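Local structure of CD180 antigen (Mus musculus, 3T6Q) at residues L290-T302 and F313-S326. The protein may cooperate with MD-1 and TLR4 in the innate immune response of B cells to bacterial lipopolysaccharide, leading to NF-kappa-B activation. Residues are numbered along the deposited sequence; the frame is centred on the assembly and turned at random. Where two conformers were deposited one is given.
Sequences LSELPSGLVGLST and FENLCQISASNFPS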
loop_
_atom_site.group_PDB
_atom_site.type_symbol
_atom_site.label_atom_id
_atom_site.label_comp_id
_atom_site.label_asym_id
_atom_site.label_seq_id
_atom_site.Cartn_x
_atom_site.Cartn_y
_atom_site.Cartn_z
ATOM N N LEU A 290 35.830 -3.959 6.416
ATOM C CA LEU A 290 37.183 -3.530 6.828
ATOM C C LEU A 290 38.146 -4.697 7.021
ATOM O O LEU A 290 37.816 -5.671 7.731
ATOM C CB LEU A 290 37.118 -2.722 8.148
ATOM C CG LEU A 290 36.370 -1.380 8.168
ATOM C CD1 LEU A 290 36.178 -0.813 9.608
ATOM C CD2 LEU A 290 37.127 -0.398 7.292
ATOM N N SER A 291 39.331 -4.600 6.418
ATOM C CA SER A 291 40.388 -5.611 6.622
ATOM C C SER A 291 41.530 -5.013 7.446
ATOM O O SER A 291 42.383 -5.735 7.972
ATOM C CB SER A 291 40.923 -6.108 5.278
ATOM O OG SER A 291 41.393 -5.006 4.526
ATOM N N GLU A 292 41.555 -3.679 7.541
ATOM C CA GLU A 292 42.585 -2.966 8.323
ATOM C C GLU A 292 42.209 -1.477 8.352
ATOM O O GLU A 292 41.425 -1.022 7.507
ATOM C CB GLU A 292 44.021 -3.124 7.721
ATOM C CG GLU A 292 44.271 -2.443 6.373
ATOM C CD GLU A 292 45.710 -2.622 5.894
ATOM O OE1 GLU A 292 46.495 -1.662 5.963
ATOM O OE2 GLU A 292 46.078 -3.732 5.479
ATOM N N LEU A 293 42.810 -0.750 9.288
ATOM C CA LEU A 293 42.685 0.703 9.363
ATOM C C LEU A 293 44.093 1.287 9.319
ATOM O O LEU A 293 45.002 0.761 9.933
ATOM C CB LEU A 293 41.944 1.141 10.642
ATOM C CG LEU A 293 40.464 0.747 10.820
ATOM C CD1 LEU A 293 39.982 1.145 12.174
ATOM C CD2 LEU A 293 39.569 1.430 9.772
ATOM N N PRO A 294 44.276 2.376 8.558
ATOM C CA PRO A 294 45.589 3.020 8.449
ATOM C C PRO A 294 45.918 3.709 9.762
ATOM O O PRO A 294 44.995 4.053 10.508
ATOM C CB PRO A 294 45.363 4.068 7.345
ATOM C CG PRO A 294 43.882 4.300 7.353
ATOM C CD PRO A 294 43.278 2.962 7.662
ATOM N N SER A 295 47.195 3.907 10.064
ATOM C CA SER A 295 47.570 4.800 11.158
ATOM C C SER A 295 47.300 6.273 10.712
ATOM O O SER A 295 47.063 6.510 9.550
ATOM C CB SER A 295 49.043 4.614 11.520
ATOM O OG SER A 295 49.835 4.808 10.346
ATOM N N GLY A 296 47.351 7.237 11.628
ATOM C CA GLY A 296 47.031 8.644 11.311
ATOM C C GLY A 296 45.625 8.773 10.730
ATOM O O GLY A 296 45.405 9.597 9.845
ATOM N N LEU A 297 44.680 7.938 11.200
ATOM C CA LEU A 297 43.277 8.022 10.808
ATOM C C LEU A 297 42.670 9.175 11.613
ATOM O O LEU A 297 42.097 8.946 12.680
ATOM C CB LEU A 297 42.525 6.702 11.136
ATOM C CG LEU A 297 41.062 6.531 10.677
ATOM C CD1 LEU A 297 41.000 6.462 9.149
ATOM C CD2 LEU A 297 40.423 5.259 11.251
ATOM N N VAL A 298 42.782 10.406 11.093
ATOM C CA VAL A 298 42.456 11.647 11.843
ATOM C C VAL A 298 40.945 11.775 12.178
ATOM O O VAL A 298 40.089 11.244 11.431
ATOM C CB VAL A 298 42.908 12.918 11.062
ATOM C CG1 VAL A 298 44.438 13.007 11.022
ATOM C CG2 VAL A 298 42.364 12.856 9.641
ATOM N N GLY A 299 40.645 12.471 13.289
ATOM C CA GLY A 299 39.276 12.916 13.589
ATOM C C GLY A 299 38.545 12.062 14.630
ATOM O O GLY A 299 37.360 12.276 14.907
ATOM N N LEU A 300 39.253 11.108 15.231
ATOM C CA LEU A 300 38.635 10.208 16.192
ATOM C C LEU A 300 39.459 10.186 17.465
ATOM O O LEU A 300 39.333 9.288 18.275
ATOM C CB LEU A 300 38.545 8.774 15.584
ATOM C CG LEU A 300 37.716 8.676 14.297
ATOM C CD1 LEU A 300 37.813 7.236 13.788
ATOM C CD2 LEU A 300 36.227 9.025 14.495
ATOM N N SER A 301 40.329 11.185 17.660
ATOM C CA SER A 301 41.207 11.142 18.830
ATOM C C SER A 301 40.452 11.290 20.191
ATOM O O SER A 301 41.004 10.935 21.256
ATOM C CB SER A 301 42.293 12.229 18.668
ATOM O OG SER A 301 41.716 13.469 19.024
ATOM N N THR A 302 39.230 11.836 20.169
ATOM C CA THR A 302 38.367 11.933 21.384
ATOM C C THR A 302 37.115 11.035 21.365
ATOM O O THR A 302 36.272 11.115 22.267
ATOM C CB THR A 302 37.996 13.401 21.765
ATOM O OG1 THR A 302 37.056 13.921 20.821
ATOM C CG2 THR A 302 39.257 14.332 21.782
ATOM N N PHE A 313 39.400 -8.351 9.826
ATOM C CA PHE A 313 40.808 -8.180 10.225
ATOM C C PHE A 313 41.470 -9.527 10.364
ATOM O O PHE A 313 40.799 -10.512 10.747
ATOM C CB PHE A 313 40.890 -7.461 11.588
ATOM C CG PHE A 313 40.199 -6.102 11.579
ATOM C CD1 PHE A 313 40.766 -5.020 10.901
ATOM C CD2 PHE A 313 38.950 -5.934 12.186
ATOM C CE1 PHE A 313 40.094 -3.792 10.839
ATOM C CE2 PHE A 313 38.282 -4.718 12.147
ATOM C CZ PHE A 313 38.849 -3.641 11.476
ATOM N N GLU A 314 42.773 -9.576 10.099
ATOM C CA GLU A 314 43.567 -10.780 10.380
ATOM C C GLU A 314 44.207 -10.688 11.748
ATOM O O GLU A 314 44.418 -11.692 12.421
ATOM C CB GLU A 314 44.669 -10.947 9.329
ATOM C CG GLU A 314 44.093 -11.276 7.959
ATOM C CD GLU A 314 45.083 -11.017 6.833
ATOM O OE1 GLU A 314 46.315 -11.070 7.078
ATOM O OE2 GLU A 314 44.617 -10.753 5.700
ATOM N N ASN A 315 44.537 -9.470 12.146
ATOM C CA ASN A 315 45.293 -9.250 13.376
ATOM C C ASN A 315 44.656 -8.048 14.086
ATOM O O ASN A 315 44.104 -7.162 13.434
ATOM C CB ASN A 315 46.786 -9.005 13.011
ATOM C CG ASN A 315 47.737 -9.125 14.200
ATOM O OD1 ASN A 315 48.694 -9.905 14.165
ATOM N ND2 ASN A 315 47.495 -8.351 15.241
ATOM N N LEU A 316 44.724 -8.034 15.413
ATOM C CA LEU A 316 44.264 -6.892 16.204
ATOM C C LEU A 316 45.117 -5.637 15.982
ATOM O O LEU A 316 44.602 -4.529 16.050
ATOM C CB LEU A 316 44.268 -7.202 17.694
ATOM C CG LEU A 316 43.050 -6.951 18.600
ATOM C CD1 LEU A 316 43.500 -6.810 20.044
ATOM C CD2 LEU A 316 42.060 -5.866 18.207
ATOM N N CYS A 317 46.393 -5.808 15.680
ATOM C CA CYS A 317 47.253 -4.661 15.366
ATOM C C CYS A 317 46.801 -3.865 14.095
ATOM O O CYS A 317 47.098 -2.699 13.978
ATOM C CB CYS A 317 48.721 -5.068 15.291
ATOM S SG CYS A 317 49.583 -5.076 16.905
ATOM N N GLN A 318 45.980 -4.466 13.247
ATOM C CA GLN A 318 45.471 -3.817 12.038
ATOM C C GLN A 318 44.341 -2.791 12.293
ATOM O O GLN A 318 43.922 -2.108 11.351
ATOM C CB GLN A 318 44.981 -4.865 11.026
ATOM C CG GLN A 318 46.087 -5.701 10.348
ATOM C CD GLN A 318 45.523 -6.812 9.483
ATOM O OE1 GLN A 318 44.639 -7.559 9.904
ATOM N NE2 GLN A 318 46.038 -6.942 8.266
ATOM N N ILE A 319 43.836 -2.693 13.531
ATOM C CA ILE A 319 42.884 -1.633 13.840
ATOM C C ILE A 319 43.621 -0.313 14.096
ATOM O O ILE A 319 42.976 0.741 14.121
ATOM C CB ILE A 319 41.871 -1.977 14.973
ATOM C CG1 ILE A 319 42.525 -1.911 16.380
ATOM C CG2 ILE A 319 41.241 -3.356 14.712
ATOM C CD1 ILE A 319 41.533 -1.704 17.535
ATOM N N SER A 320 44.949 -0.379 14.274
ATOM C CA SER A 320 45.781 0.803 14.560
ATOM C C SER A 320 45.239 1.622 15.729
ATOM O O SER A 320 44.780 2.765 15.544
ATOM C CB SER A 320 45.883 1.695 13.298
ATOM O OG SER A 320 46.566 0.995 12.259
ATOM N N ALA A 321 45.302 1.043 16.924
ATOM C CA ALA A 321 44.673 1.608 18.101
ATOM C C ALA A 321 45.262 2.965 18.513
ATOM O O ALA A 321 44.665 3.668 19.347
ATOM C CB ALA A 321 44.806 0.603 19.263
ATOM N N SER A 322 46.447 3.303 17.977
ATOM C CA SER A 322 47.040 4.644 18.137
ATOM C C SER A 322 46.062 5.728 17.626
ATOM O O SER A 322 46.140 6.854 18.047
ATOM C CB SER A 322 48.383 4.739 17.376
ATOM O OG SER A 322 48.157 4.478 15.974
ATOM N N ASN A 323 45.140 5.376 16.733
ATOM C CA ASN A 323 44.095 6.292 16.267
ATOM C C ASN A 323 43.085 6.719 17.341
ATOM O O ASN A 323 42.401 7.714 17.172
ATOM C CB ASN A 323 43.295 5.652 15.153
ATOM C CG ASN A 323 44.105 5.468 13.898
ATOM O OD1 ASN A 323 44.958 6.300 13.558
ATOM N ND2 ASN A 323 43.840 4.367 13.182
ATOM N N PHE A 324 42.934 5.933 18.409
ATOM C CA PHE A 324 41.786 6.143 19.316
ATOM C C PHE A 324 42.212 6.257 20.780
ATOM O O PHE A 324 41.734 5.459 21.611
ATOM C CB PHE A 324 40.781 4.981 19.183
ATOM C CG PHE A 324 40.593 4.497 17.771
ATOM C CD1 PHE A 324 39.916 5.275 16.851
ATOM C CD2 PHE A 324 41.083 3.252 17.386
ATOM C CE1 PHE A 324 39.718 4.841 15.552
ATOM C CE2 PHE A 324 40.878 2.802 16.094
ATOM C CZ PHE A 324 40.215 3.603 15.179
ATOM N N PRO A 325 43.070 7.239 21.117
ATOM C CA PRO A 325 43.585 7.251 22.497
ATOM C C PRO A 325 42.533 7.498 23.603
ATOM O O PRO A 325 42.801 7.147 24.780
ATOM C CB PRO A 325 44.614 8.389 22.484
ATOM C CG PRO A 325 44.175 9.288 21.357
ATOM C CD PRO A 325 43.621 8.351 20.320
ATOM N N SER A 326 41.356 8.050 23.262
ATOM C CA SER A 326 40.333 8.298 24.305
ATOM C C SER A 326 39.367 7.117 24.534
ATOM O O SER A 326 38.515 7.179 25.433
ATOM C CB SER A 326 39.508 9.573 23.995
ATOM O OG SER A 326 40.387 10.663 23.861
HETATM O O HOH W 1 43.538 -7.879 6.752
HETATM O O HOH W 2 47.677 6.576 14.350
HETATM O O HOH W 3 42.036 9.707 15.215
HETATM O O HOH W 4 39.712 8.030 20.902
#
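The ring of Phe313 lies between the carbonyl oxygen Leu290 O, over one face, and the CG2 methyl of Ile319 on the opposite face, while Leu293 N stands at its edge. Phe324 carries Asn323 CB over one face and takes Leu293 CD1 and Leu300 CB at its edge; of the carbons there, Leu300 CD1 comes closest, 3.5 Å from Phe324 CE1. These two phenylalanines illustrate how a leucine-rich-repeat solenoid is filled: the convex-side loops that follow strands 282-284 and 305-307 stack on one another, and side chains from successive turns share one hydrophobic core.

Between the rings the loops are joined through polar atoms. Leu293 N donates to Gln318 O over 2.7 Å, and the C=O...donor angle of 175° makes this almost a head-on approach. The carbonyl of the same residue, Leu293 O, takes the hydroxyl of Ser320 from above its plane.

Asn323 serves the neighbouring turn with both ends of its amide. CG stands anti to the carbonyl carbon (chi1 -68°), which carries the amide across the Leu297 side chain at about a right angle. ND2 gives a nearly straight bond, 168° at the hydrogen, to Pro294 O, which lies close to the amide plane. Asn323 OD1 receives Leu297 N at 2.9 Å, well above that plane, and also a water that bridges to Gly296 N and Ser322 OG; several bonds thus fix the amide's rotation.

Further along, a second water links Leu297 O, Leu300 N and Asn323 O. Past Phe324, the hydroxyl Ser326 OG reaches a lone pair of Ser301 O, in the carbonyl plane, at 2.7 Å.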